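Local coordinates for protein purine nucleoside phosphorylase (Thermus thermophilus, PDB 1ODI) that probably catalyses the phosphorolysis of purine nucleosides such as adenosine, releasing the free base and ribose 1-phosphate, at residues I4-H9 / R39-R44; R16-G21 / V86-A91; P111-T116 / E181-F186; G151-E156 / A177-A182. All blocks are in the same frame, centred on the assembly; numbering follows the deposited sequence.

Contact 1 (I4-H9 / R39-R44). With ADN (adenosine), chain J; SO4 (sulfate ion), chain I.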
# COMPACT_ATOMS: atom_id res chain seq x y z
N ILE A 4 -12.02 -27.67 -14.46
CA ILE A 4 -13.30 -27.16 -13.98
C ILE A 4 -14.05 -26.23 -14.93
O ILE A 4 -15.27 -26.28 -15.00
CB ILE A 4 -13.11 -26.47 -12.61
CG1 ILE A 4 -12.64 -27.52 -11.59
CG2 ILE A 4 -14.38 -25.80 -12.17
CD1 ILE A 4 -12.27 -26.96 -10.25
N HIS A 5 -13.34 -25.40 -15.69
CA HIS A 5 -14.01 -24.47 -16.59
C HIS A 5 -13.96 -24.86 -18.06
O HIS A 5 -15.00 -24.92 -18.72
CB HIS A 5 -13.45 -23.06 -16.40
CG HIS A 5 -13.46 -22.61 -14.98
ND1 HIS A 5 -12.52 -23.04 -14.07
CD2 HIS A 5 -14.32 -21.82 -14.29
CE1 HIS A 5 -12.81 -22.54 -12.88
NE2 HIS A 5 -13.89 -21.80 -12.99
N VAL A 6 -12.77 -25.12 -18.58
CA VAL A 6 -12.63 -25.54 -19.97
C VAL A 6 -12.66 -27.06 -19.93
O VAL A 6 -11.62 -27.71 -19.88
CB VAL A 6 -11.29 -25.05 -20.58
CG1 VAL A 6 -11.17 -25.53 -22.02
CG2 VAL A 6 -11.23 -23.52 -20.52
N ARG A 7 -13.87 -27.61 -19.94
CA ARG A 7 -14.12 -29.05 -19.87
C ARG A 7 -13.53 -29.85 -21.03
O ARG A 7 -14.27 -30.39 -21.84
CB ARG A 7 -15.63 -29.31 -19.81
CG ARG A 7 -16.44 -28.42 -18.88
CD ARG A 7 -16.40 -28.84 -17.41
NE ARG A 7 -17.70 -28.57 -16.78
CZ ARG A 7 -17.91 -28.46 -15.47
NH1 ARG A 7 -16.90 -28.60 -14.61
NH2 ARG A 7 -19.13 -28.21 -15.01
N ALA A 8 -12.21 -29.95 -21.10
CA ALA A 8 -11.57 -30.71 -22.17
C ALA A 8 -10.58 -31.74 -21.63
O ALA A 8 -10.38 -31.86 -20.42
CB ALA A 8 -10.87 -29.76 -23.13
N HIS A 9 -9.96 -32.49 -22.54
CA HIS A 9 -8.97 -33.50 -22.17
C HIS A 9 -7.61 -33.17 -22.78
O HIS A 9 -7.51 -32.40 -23.74
CB HIS A 9 -9.43 -34.89 -22.60
CG HIS A 9 -10.60 -35.41 -21.83
ND1 HIS A 9 -11.90 -35.08 -22.14
CD2 HIS A 9 -10.66 -36.19 -20.72
CE1 HIS A 9 -12.71 -35.65 -21.26
NE2 HIS A 9 -11.98 -36.33 -20.40
N ARG A 39 -14.68 -27.91 -32.21
CA ARG A 39 -14.91 -27.24 -30.93
C ARG A 39 -14.86 -28.23 -29.79
O ARG A 39 -15.73 -29.09 -29.69
CB ARG A 39 -16.27 -26.54 -30.93
CG ARG A 39 -16.44 -25.54 -29.79
CD ARG A 39 -17.67 -24.66 -29.98
NE ARG A 39 -18.90 -25.37 -29.64
CZ ARG A 39 -20.12 -24.84 -29.77
NH1 ARG A 39 -20.28 -23.61 -30.24
NH2 ARG A 39 -21.18 -25.56 -29.43
N TYR A 40 -13.86 -28.12 -28.93
CA TYR A 40 -13.71 -29.04 -27.80
C TYR A 40 -14.35 -28.54 -26.50
O TYR A 40 -14.40 -29.28 -25.51
CB TYR A 40 -12.23 -29.36 -27.57
CG TYR A 40 -11.38 -28.17 -27.23
CD1 TYR A 40 -11.42 -27.59 -25.96
CD2 TYR A 40 -10.55 -27.60 -28.19
CE1 TYR A 40 -10.65 -26.47 -25.65
CE2 TYR A 40 -9.78 -26.47 -27.90
CZ TYR A 40 -9.83 -25.91 -26.63
OH TYR A 40 -9.10 -24.78 -26.36
N ASN A 41 -14.84 -27.31 -26.49
CA ASN A 41 -15.48 -26.78 -25.30
C ASN A 41 -16.40 -25.61 -25.57
O ASN A 41 -16.11 -24.76 -26.41
CB ASN A 41 -14.46 -26.34 -24.25
CG ASN A 41 -15.11 -25.79 -23.00
OD1 ASN A 41 -15.70 -26.54 -22.22
ND2 ASN A 41 -15.05 -24.48 -22.81
N ASP A 42 -17.49 -25.56 -24.82
CA ASP A 42 -18.47 -24.49 -24.95
C ASP A 42 -19.01 -24.18 -23.55
O ASP A 42 -19.87 -23.32 -23.37
CB ASP A 42 -19.61 -24.91 -25.89
CG ASP A 42 -20.37 -26.13 -25.38
OD1 ASP A 42 -21.22 -26.65 -26.13
OD2 ASP A 42 -20.13 -26.56 -24.23
N HIS A 43 -18.50 -24.91 -22.56
CA HIS A 43 -18.93 -24.69 -21.19
C HIS A 43 -18.61 -23.24 -20.81
O HIS A 43 -17.53 -22.72 -21.13
CB HIS A 43 -18.21 -25.67 -20.25
CG HIS A 43 -18.73 -25.63 -18.84
ND1 HIS A 43 -17.93 -25.35 -17.76
CD2 HIS A 43 -19.98 -25.78 -18.35
CE1 HIS A 43 -18.66 -25.33 -16.66
NE2 HIS A 43 -19.92 -25.59 -16.99
N ARG A 44 -19.55 -22.59 -20.14
CA ARG A 44 -19.43 -21.20 -19.72
C ARG A 44 -19.20 -20.23 -20.88
O ARG A 44 -18.82 -19.08 -20.66
CB ARG A 44 -18.31 -21.05 -18.68
CG ARG A 44 -18.67 -21.58 -17.30
CD ARG A 44 -17.62 -21.20 -16.27
NE ARG A 44 -17.98 -21.58 -14.90
CZ ARG A 44 -18.80 -20.90 -14.11
NH1 ARG A 44 -19.37 -19.78 -14.53
NH2 ARG A 44 -19.04 -21.33 -12.88
O5' ADN J . -15.76 -21.36 -11.15
C5' ADN J . -15.44 -20.06 -10.69
C4' ADN J . -16.76 -19.26 -10.79
O4' ADN J . -17.85 -19.78 -9.94
C3' ADN J . -16.59 -17.84 -10.31
O3' ADN J . -17.38 -17.05 -11.22
C2' ADN J . -17.13 -17.79 -8.86
O2' ADN J . -18.06 -16.73 -8.60
C1' ADN J . -17.65 -19.24 -8.63
N9 ADN J . -16.79 -20.15 -7.79
C8 ADN J . -17.12 -21.48 -7.46
N7 ADN J . -16.23 -22.11 -6.73
C5 ADN J . -15.23 -21.16 -6.53
C6 ADN J . -13.95 -21.19 -5.82
N6 ADN J . -13.49 -22.26 -5.17
N1 ADN J . -13.19 -20.04 -5.85
C2 ADN J . -13.64 -18.93 -6.51
N3 ADN J . -14.80 -18.79 -7.20
C4 ADN J . -15.55 -19.94 -7.18
S SO4 I . -20.99 -18.33 -10.90
O1 SO4 I . -20.03 -17.86 -11.91
O2 SO4 I . -21.08 -19.80 -10.96
O3 SO4 I . -22.31 -17.73 -11.16
O4 SO4 I . -20.55 -17.93 -9.55
O HOH W 1 -17.25 -24.19 -14.09
O HOH W 2 -16.27 -30.12 -23.30
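His43 is held by segment 4-9 in two ways. Its ND1 sends an N-H within the ring plane to His5 O, 3.1 Å away, and one face of its ring receives the flat guanidinium of Arg7, the two centres 3.9 Å apart and the planes 21° from parallel. Arg7 CG already lies beside the imidazole, 3.5 Å from His43 CB, and bends at chi2 and chi3 then lay the guanidinium over the ring. Arg44 CG touches the opposite face, so the edge bond sets the ring's rotation while the two arginine chains sandwich it. Farther along, Tyr40 meets apolar groups: Val6 CG1 comes to its ring edge at CE1, 3.8 Å away, and Ala8 CB packs against CD1. Two waters bridge the segments, one between Arg7 O and Tyr40 O, the other between Ile4 O and Arg44 NE.

The polar ends turn to ligands bound mainly by a second subunit. His5 NE2 shares a 2.7 Å hydrogen bond with O5' of adenosine, and Glu76, bonded to His5 ND1, positions the ring from behind. Arg44 NH2 points almost straight (177°) at sulfate O2, 3.2 Å away. Because Met180, Glu181, Asn204, Arg87 and Thr90 of the second subunit bind the same ligands, this contact completes a nucleoside and anion site across a subunit interface, probably the active site, as in related hexameric phosphorylases.

In the fold, segment 4-9 runs between helix 67-79, which supplies Glu76 and packs on His5 and Tyr40, and the hairpin of strands 37-41 and 48-53, where Tyr40 and Asn41 form a classic beta bulge opposite Gly48.

Contact 2 (R16-G21 / V86-A91). With ADN (adenosine), chain H; SO4 (sulfate ion), chain G.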
# COMPACT_ATOMS: atom_id res chain seq x y z
N ARG A 16 0.23 -25.06 -29.48
CA ARG A 16 0.11 -23.65 -29.83
C ARG A 16 -1.34 -23.20 -29.72
O ARG A 16 -2.22 -23.79 -30.33
CB ARG A 16 0.62 -23.45 -31.27
CG ARG A 16 2.00 -24.05 -31.49
CD ARG A 16 2.45 -23.92 -32.93
NE ARG A 16 3.87 -24.24 -33.07
CZ ARG A 16 4.39 -25.46 -32.92
NH1 ARG A 16 5.69 -25.64 -33.05
NH2 ARG A 16 3.61 -26.50 -32.65
N VAL A 17 -1.58 -22.13 -28.95
CA VAL A 17 -2.94 -21.64 -28.75
C VAL A 17 -3.09 -20.12 -28.89
O VAL A 17 -2.33 -19.36 -28.30
CB VAL A 17 -3.46 -22.04 -27.34
CG1 VAL A 17 -4.94 -21.72 -27.21
CG2 VAL A 17 -3.20 -23.51 -27.08
N LEU A 18 -4.08 -19.69 -29.67
CA LEU A 18 -4.38 -18.27 -29.83
C LEU A 18 -5.46 -18.01 -28.79
O LEU A 18 -6.37 -18.83 -28.64
CB LEU A 18 -4.92 -17.93 -31.21
CG LEU A 18 -4.02 -18.08 -32.45
CD1 LEU A 18 -4.58 -17.16 -33.52
CD2 LEU A 18 -2.58 -17.71 -32.15
N LEU A 19 -5.36 -16.88 -28.11
CA LEU A 19 -6.30 -16.53 -27.05
C LEU A 19 -7.10 -15.24 -27.27
O LEU A 19 -6.69 -14.16 -26.85
CB LEU A 19 -5.55 -16.42 -25.72
CG LEU A 19 -4.79 -17.66 -25.21
CD1 LEU A 19 -3.85 -17.26 -24.08
CD2 LEU A 19 -5.78 -18.71 -24.74
N PRO A 20 -8.25 -15.34 -27.97
CA PRO A 20 -9.06 -14.14 -28.18
C PRO A 20 -9.91 -14.03 -26.92
O PRO A 20 -10.08 -15.02 -26.20
CB PRO A 20 -9.89 -14.50 -29.41
CG PRO A 20 -10.09 -15.98 -29.24
CD PRO A 20 -8.71 -16.45 -28.82
N GLY A 21 -10.44 -12.84 -26.64
CA GLY A 21 -11.27 -12.66 -25.46
C GLY A 21 -12.73 -12.96 -25.73
O GLY A 21 -13.45 -13.48 -24.87
N VAL A 86 -0.64 -17.21 -27.52
CA VAL A 86 -0.60 -15.83 -27.97
C VAL A 86 -1.98 -15.21 -27.98
O VAL A 86 -2.87 -15.66 -28.70
CB VAL A 86 -0.02 -15.72 -29.40
CG1 VAL A 86 -0.11 -14.28 -29.88
CG2 VAL A 86 1.43 -16.18 -29.41
N ARG A 87 -2.15 -14.19 -27.16
CA ARG A 87 -3.41 -13.48 -27.06
C ARG A 87 -3.61 -12.60 -28.30
O ARG A 87 -2.72 -11.84 -28.69
CB ARG A 87 -3.44 -12.62 -25.78
CG ARG A 87 -4.47 -11.49 -25.77
CD ARG A 87 -4.56 -10.81 -24.40
NE ARG A 87 -5.22 -9.51 -24.49
CZ ARG A 87 -6.45 -9.32 -24.95
NH1 ARG A 87 -7.19 -10.34 -25.35
NH2 ARG A 87 -6.93 -8.08 -25.05
N VAL A 88 -4.77 -12.75 -28.94
CA VAL A 88 -5.11 -11.94 -30.10
C VAL A 88 -6.37 -11.18 -29.69
O VAL A 88 -7.48 -11.67 -29.88
CB VAL A 88 -5.42 -12.81 -31.34
CG1 VAL A 88 -4.12 -13.25 -32.00
CG2 VAL A 88 -6.26 -14.02 -30.96
N GLY A 89 -6.19 -9.99 -29.12
CA GLY A 89 -7.35 -9.22 -28.69
C GLY A 89 -7.45 -7.81 -29.25
O GLY A 89 -6.82 -7.48 -30.25
N THR A 90 -8.26 -6.99 -28.60
CA THR A 90 -8.42 -5.60 -29.03
C THR A 90 -8.08 -4.73 -27.83
O THR A 90 -8.00 -5.23 -26.71
CB THR A 90 -9.87 -5.32 -29.48
OG1 THR A 90 -10.77 -5.51 -28.38
CG2 THR A 90 -10.27 -6.27 -30.60
N ALA A 91 -7.87 -3.44 -28.06
CA ALA A 91 -7.53 -2.52 -26.97
C ALA A 91 -7.97 -1.09 -27.28
O ALA A 91 -8.28 -0.76 -28.43
CB ALA A 91 -6.02 -2.56 -26.70
O5' ADN H . -14.35 -4.61 -24.66
C5' ADN H . -13.45 -4.75 -23.59
C4' ADN H . -12.58 -5.97 -23.97
O4' ADN H . -11.79 -5.78 -25.21
C3' ADN H . -11.53 -6.27 -22.92
O3' ADN H . -11.50 -7.71 -22.78
C2' ADN H . -10.19 -5.71 -23.44
O2' ADN H . -9.12 -6.65 -23.44
C1' ADN H . -10.57 -5.12 -24.84
N9 ADN H . -10.71 -3.61 -24.90
C8 ADN H . -11.03 -2.89 -26.07
N7 ADN H . -11.11 -1.59 -25.92
C5 ADN H . -10.82 -1.39 -24.57
C6 ADN H . -10.75 -0.20 -23.73
N6 ADN H . -10.97 1.03 -24.21
N1 ADN H . -10.44 -0.38 -22.40
C2 ADN H . -10.22 -1.63 -21.91
N3 ADN H . -10.26 -2.81 -22.59
C4 ADN H . -10.57 -2.62 -23.92
S SO4 G . -10.66 -8.87 -26.52
O1 SO4 G . -9.53 -8.07 -26.01
O2 SO4 G . -10.17 -10.15 -27.04
O3 SO4 G . -11.34 -8.12 -27.60
O4 SO4 G . -11.62 -9.13 -25.43
O HOH W 3 -7.66 -13.11 -24.49
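Leu18 and Val86 face each other as neighbours in a parallel strand pair of the central sheet of this alpha/beta phosphorylase fold, the two short segments running 23° apart. At this end the backbones are tightly joined. Val86 N reaches Val17 O nearly head-on at 2.8 Å, and Leu19 N returns an equally short bond to Val86 O. Leu18 CD2 lies by Val86 CB, with helix 214-234 packing on this apolar face.

Beyond Leu19 the apolar face continues, Val88 CG2 touching Leu18 CB and lying alongside Pro20, but the backbone pairing loosens. Val88 N approaches Leu19 O at 3.2 Å from 68° out of the carbonyl plane, and a water joins that same oxygen to Arg87 NH1. The strands lead here into an anion pocket in which the sulfate probably marks the phosphate site. Arg87 reaches it with CG anti to its backbone N (chi1 161°) and an extended chain; NH2 donates to sulfate O1 at 2.8 Å, while both bonds from NH1 are weak. Salt bridges from NE to Glu179 and from NH2 to Glu181 hold the guanidinium in place. With a leucine here, both carboxylates would probably be left without their charge mate and the anion without much of its grip.

Backbone and hydroxyl donors complete the clasp: Gly21 N binds sulfate O2 at 2.7 Å, Thr90 N binds O1, and Thr90 OG1 gives its proton to O3 at 2.8 Å.

Contact 3 (P111-T116 / E181-F186). With ADN (adenosine), chain H.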
# COMPACT_ATOMS: atom_id res chain seq x y z
N PRO A 111 0.72 -3.81 -14.98
CA PRO A 111 -0.23 -4.59 -14.18
C PRO A 111 -1.19 -3.79 -13.28
O PRO A 111 -0.93 -3.61 -12.08
CB PRO A 111 0.68 -5.52 -13.38
CG PRO A 111 1.85 -4.62 -13.08
CD PRO A 111 2.07 -3.84 -14.38
N LEU A 112 -2.29 -3.30 -13.84
CA LEU A 112 -3.26 -2.53 -13.07
C LEU A 112 -4.39 -3.42 -12.53
O LEU A 112 -5.30 -2.93 -11.87
CB LEU A 112 -3.88 -1.43 -13.93
CG LEU A 112 -2.93 -0.39 -14.50
CD1 LEU A 112 -3.68 0.53 -15.45
CD2 LEU A 112 -2.30 0.39 -13.35
N ASP A 113 -4.31 -4.71 -12.82
CA ASP A 113 -5.33 -5.66 -12.41
C ASP A 113 -5.03 -6.27 -11.06
O ASP A 113 -3.89 -6.22 -10.59
CB ASP A 113 -5.43 -6.78 -13.43
CG ASP A 113 -4.15 -7.58 -13.52
OD1 ASP A 113 -4.22 -8.83 -13.51
OD2 ASP A 113 -3.08 -6.94 -13.59
N GLY A 114 -6.05 -6.86 -10.45
CA GLY A 114 -5.91 -7.49 -9.15
C GLY A 114 -5.54 -8.96 -9.23
O GLY A 114 -5.14 -9.55 -8.23
N THR A 115 -5.67 -9.56 -10.41
CA THR A 115 -5.33 -10.97 -10.57
C THR A 115 -3.82 -11.16 -10.40
O THR A 115 -3.38 -12.01 -9.62
CB THR A 115 -5.77 -11.52 -11.94
OG1 THR A 115 -7.20 -11.49 -12.03
CG2 THR A 115 -5.30 -12.96 -12.12
N THR A 116 -3.03 -10.39 -11.14
CA THR A 116 -1.58 -10.49 -11.04
C THR A 116 -1.21 -10.16 -9.59
O THR A 116 -0.37 -10.82 -8.98
CB THR A 116 -0.87 -9.48 -11.97
OG1 THR A 116 -1.36 -8.16 -11.71
CG2 THR A 116 -1.13 -9.81 -13.43
N GLU A 181 -6.30 -8.38 -20.26
CA GLU A 181 -5.89 -9.77 -20.09
C GLU A 181 -4.38 -10.02 -20.09
O GLU A 181 -3.91 -10.93 -19.42
CB GLU A 181 -6.54 -10.66 -21.16
CG GLU A 181 -8.04 -10.86 -21.01
CD GLU A 181 -8.84 -9.83 -21.78
OE1 GLU A 181 -10.02 -9.58 -21.42
OE2 GLU A 181 -8.28 -9.27 -22.74
N ALA A 182 -3.64 -9.20 -20.83
CA ALA A 182 -2.20 -9.39 -20.99
C ALA A 182 -1.34 -9.63 -19.74
O ALA A 182 -0.68 -10.67 -19.64
CB ALA A 182 -1.61 -8.25 -21.82
N SER A 183 -1.33 -8.69 -18.81
CA SER A 183 -0.51 -8.83 -17.60
C SER A 183 -0.49 -10.22 -16.97
O SER A 183 0.57 -10.75 -16.67
CB SER A 183 -0.95 -7.81 -16.55
OG SER A 183 -2.33 -7.96 -16.26
N ALA A 184 -1.67 -10.80 -16.76
CA ALA A 184 -1.76 -12.13 -16.14
C ALA A 184 -1.24 -13.22 -17.07
O ALA A 184 -0.65 -14.21 -16.62
CB ALA A 184 -3.21 -12.42 -15.73
N LEU A 185 -1.46 -13.05 -18.37
CA LEU A 185 -0.98 -14.03 -19.34
C LEU A 185 0.55 -14.06 -19.27
O LEU A 185 1.16 -15.13 -19.24
CB LEU A 185 -1.42 -13.64 -20.75
CG LEU A 185 -0.78 -14.46 -21.87
CD1 LEU A 185 -1.20 -15.92 -21.73
CD2 LEU A 185 -1.18 -13.91 -23.23
N PHE A 186 1.16 -12.88 -19.24
CA PHE A 186 2.60 -12.77 -19.18
C PHE A 186 3.13 -13.35 -17.88
O PHE A 186 4.09 -14.13 -17.89
CB PHE A 186 3.03 -11.31 -19.34
CG PHE A 186 2.72 -10.73 -20.69
CD1 PHE A 186 2.81 -9.35 -20.90
CD2 PHE A 186 2.34 -11.55 -21.75
CE1 PHE A 186 2.52 -8.79 -22.14
CE2 PHE A 186 2.05 -11.00 -23.01
CZ PHE A 186 2.13 -9.61 -23.20
O5' ADN H . -14.35 -4.61 -24.66
C5' ADN H . -13.45 -4.75 -23.59
C4' ADN H . -12.58 -5.97 -23.97
O4' ADN H . -11.79 -5.78 -25.21
C3' ADN H . -11.53 -6.27 -22.92
O3' ADN H . -11.50 -7.71 -22.78
C2' ADN H . -10.19 -5.71 -23.44
O2' ADN H . -9.12 -6.65 -23.44
C1' ADN H . -10.57 -5.12 -24.84
N9 ADN H . -10.71 -3.61 -24.90
C8 ADN H . -11.03 -2.89 -26.07
N7 ADN H . -11.11 -1.59 -25.92
C5 ADN H . -10.82 -1.39 -24.57
C6 ADN H . -10.75 -0.20 -23.73
N6 ADN H . -10.97 1.03 -24.21
N1 ADN H . -10.44 -0.38 -22.40
C2 ADN H . -10.22 -1.63 -21.91
N3 ADN H . -10.26 -2.81 -22.59
C4 ADN H . -10.57 -2.62 -23.92
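Asp113 and Ser183 meet across two helix starts, the hydroxyl reaching in from one helix and the carboxylate standing just before the other. Ser183 OG, set between its backbone N and carbonyl carbon (chi1 57°), gives a weak hydrogen bond to Asp113 OD2 at 3.0 Å. The same carboxylate is the N-cap of helix 114-120. Thr116 N donates to OD1 at 3.1 Å and Thr116 OG1 donates to OD2 at 2.8 Å, both arriving from well above the carboxylate plane. OD1 also accepts from Thr67 OG1, so several donors fix the rotation of this buried acid.

With its hydroxyl turned to Asp113, Thr116 presents CG2 to the other helix, where it lies 3.5 Å from Ala184 N and also touches the Ser183 side chain. Thr115 CG2 meets Ala184 CB at 4.2 Å. A valine in place of Asp113 would be likely to leave Thr116 N without its cap and Ser183 OG free to turn.

The contact thus docks the first turn of helix 114-120 against that of helix 182-191. Helix 67-79 closes over both through Thr67, while Pro111, ending strand 108-111, packs on Ser183 CB and on Tyr125 of a third subunit.

Contact 4 (G151-E156 / A177-A182). With ADN (adenosine), chain H.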
# COMPACT_ATOMS: atom_id res chain seq x y z
N GLY A 151 5.12 -1.92 -28.15
CA GLY A 151 5.22 -1.18 -26.91
C GLY A 151 4.38 -1.72 -25.78
O GLY A 151 3.90 -2.86 -25.80
N LEU A 152 4.20 -0.88 -24.77
CA LEU A 152 3.45 -1.24 -23.58
C LEU A 152 1.95 -1.03 -23.67
O LEU A 152 1.47 -0.09 -24.30
CB LEU A 152 3.97 -0.46 -22.38
CG LEU A 152 5.36 -0.80 -21.84
CD1 LEU A 152 5.75 0.25 -20.80
CD2 LEU A 152 5.35 -2.19 -21.23
N VAL A 153 1.20 -1.93 -23.05
CA VAL A 153 -0.23 -1.80 -22.98
C VAL A 153 -0.45 -1.88 -21.49
O VAL A 153 0.48 -2.19 -20.74
CB VAL A 153 -0.98 -2.96 -23.68
CG1 VAL A 153 -0.71 -2.90 -25.18
CG2 VAL A 153 -0.56 -4.30 -23.08
N ALA A 154 -1.66 -1.57 -21.04
CA ALA A 154 -1.95 -1.62 -19.63
C ALA A 154 -3.15 -2.52 -19.40
O ALA A 154 -4.19 -2.35 -20.03
CB ALA A 154 -2.22 -0.21 -19.11
N SER A 155 -2.99 -3.50 -18.52
CA SER A 155 -4.06 -4.43 -18.20
C SER A 155 -4.80 -3.91 -16.99
O SER A 155 -4.24 -3.82 -15.90
CB SER A 155 -3.49 -5.82 -17.90
OG SER A 155 -2.87 -6.39 -19.05
N GLU A 156 -6.07 -3.55 -17.19
CA GLU A 156 -6.90 -3.00 -16.11
C GLU A 156 -8.09 -3.89 -15.75
O GLU A 156 -8.41 -4.85 -16.46
CB GLU A 156 -7.41 -1.62 -16.50
CG GLU A 156 -8.28 -1.63 -17.74
CD GLU A 156 -8.94 -0.28 -18.00
OE1 GLU A 156 -9.65 -0.14 -19.01
OE2 GLU A 156 -8.74 0.63 -17.18
N ALA A 177 -2.01 1.55 -25.04
CA ALA A 177 -3.44 1.25 -24.99
C ALA A 177 -3.82 0.43 -23.76
O ALA A 177 -2.97 -0.17 -23.10
CB ALA A 177 -3.86 0.50 -26.26
N PHE A 178 -5.12 0.42 -23.47
CA PHE A 178 -5.62 -0.32 -22.33
C PHE A 178 -6.40 -1.53 -22.79
O PHE A 178 -7.19 -1.45 -23.73
CB PHE A 178 -6.54 0.56 -21.47
CG PHE A 178 -5.82 1.61 -20.69
CD1 PHE A 178 -5.31 2.74 -21.34
CD2 PHE A 178 -5.59 1.46 -19.33
CE1 PHE A 178 -4.59 3.70 -20.63
CE2 PHE A 178 -4.87 2.42 -18.62
CZ PHE A 178 -4.36 3.54 -19.27
N GLU A 179 -6.14 -2.65 -22.13
CA GLU A 179 -6.83 -3.89 -22.41
C GLU A 179 -6.99 -4.62 -21.07
O GLU A 179 -6.57 -4.09 -20.04
CB GLU A 179 -6.07 -4.69 -23.47
CG GLU A 179 -4.62 -4.91 -23.20
CD GLU A 179 -4.37 -6.25 -22.58
OE1 GLU A 179 -4.15 -6.30 -21.35
OE2 GLU A 179 -4.40 -7.25 -23.32
N MET A 180 -7.57 -5.82 -21.08
CA MET A 180 -7.83 -6.51 -19.82
C MET A 180 -7.41 -7.97 -19.66
O MET A 180 -8.10 -8.73 -18.98
CB MET A 180 -9.33 -6.42 -19.51
CG MET A 180 -9.88 -5.00 -19.46
SD MET A 180 -11.70 -4.95 -19.40
CE MET A 180 -12.00 -5.57 -17.73
N GLU A 181 -6.30 -8.38 -20.26
CA GLU A 181 -5.89 -9.77 -20.09
C GLU A 181 -4.38 -10.02 -20.09
O GLU A 181 -3.91 -10.93 -19.42
CB GLU A 181 -6.54 -10.66 -21.16
CG GLU A 181 -8.04 -10.86 -21.01
CD GLU A 181 -8.84 -9.83 -21.78
OE1 GLU A 181 -10.02 -9.58 -21.42
OE2 GLU A 181 -8.28 -9.27 -22.74
N ALA A 182 -3.64 -9.20 -20.83
CA ALA A 182 -2.20 -9.39 -20.99
C ALA A 182 -1.34 -9.63 -19.74
O ALA A 182 -0.68 -10.67 -19.64
CB ALA A 182 -1.61 -8.25 -21.82
O5' ADN H . -14.35 -4.61 -24.66
C5' ADN H . -13.45 -4.75 -23.59
C4' ADN H . -12.58 -5.97 -23.97
O4' ADN H . -11.79 -5.78 -25.21
C3' ADN H . -11.53 -6.27 -22.92
O3' ADN H . -11.50 -7.71 -22.78
C2' ADN H . -10.19 -5.71 -23.44
O2' ADN H . -9.12 -6.65 -23.44
C1' ADN H . -10.57 -5.12 -24.84
N9 ADN H . -10.71 -3.61 -24.90
C8 ADN H . -11.03 -2.89 -26.07
N7 ADN H . -11.11 -1.59 -25.92
C5 ADN H . -10.82 -1.39 -24.57
C6 ADN H . -10.75 -0.20 -23.73
N6 ADN H . -10.97 1.03 -24.21
N1 ADN H . -10.44 -0.38 -22.40
C2 ADN H . -10.22 -1.63 -21.91
N3 ADN H . -10.26 -2.81 -22.59
C4 ADN H . -10.57 -2.62 -23.92
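Glu179 leaves its strand with CG between the backbone N and the carbonyl carbon (chi1 51°) and bends again at chi2, which folds its carboxylate back toward Ser155. The serine hydroxyl, placed anti to its own carbonyl carbon (chi1 -65°), donates to Glu179 OE1 at 2.6 Å, nearly in line with the C-O bond. OE1 takes two further protons, from Ala182 N at 3.0 Å on its syn lone pair and from Glu181 N above the carboxylate plane. Ser155 OG in turn accepts from Ser183 N, tying the strand to the following helix.

These side chains sit on one face of a parallel pair, the two strands of a beta-alpha-beta unit whose helix is 164-171. Its ladder runs from Ala154 N to Ala177 O, from Glu179 N to Ala154 O, and from Glu156 N to Glu179 O at 2.9 Å. On the other face Ala154 CB sits over the Phe178 ring, 4.1 Å from its centroid in a CH-pi contact, while Trp170 meets the same ring.

At the strand ends the contact borders the nucleoside. Met180 N donates to adenosine O2' at 2.9 Å, and Glu156 OE1 lies 3.3 Å from C2 of the base, its OE2 being held by Thr162. The Glu179 carboxylate sits in the second shell, although its CA and CB border the nucleoside: with OE1 filled by three donors and OE2 bridged to Arg87 NE, it probably positions both Arg87 and the backbone bearing Glu181, whose OE2 lies 2.8 Å from ribose O2'.

In the fold
Contacts 2, 3 and 4 converge on one adenosine, whereas contact 1 serves a different one. Arg87 of contact 2 joins the others through two salt bridges, NE to Glu179 OE2 at 2.7 Å and NH2 to Glu181 OE2 at 2.9 Å. Contacts 3 and 4, centres about 8 Å apart, share Glu181 and Ala182, and a probable hydrogen bond of 2.8 Å links Ser183 N to Ser155 OG. Contact 1 lies about 17 Å from contact 2 and 26 Å from contact 4, centre to centre. It reaches into the second subunit's pocket, and that subunit reciprocates, its His5 and Arg44 completing the adenosine and sulfate site lined here by contacts 2 and 4.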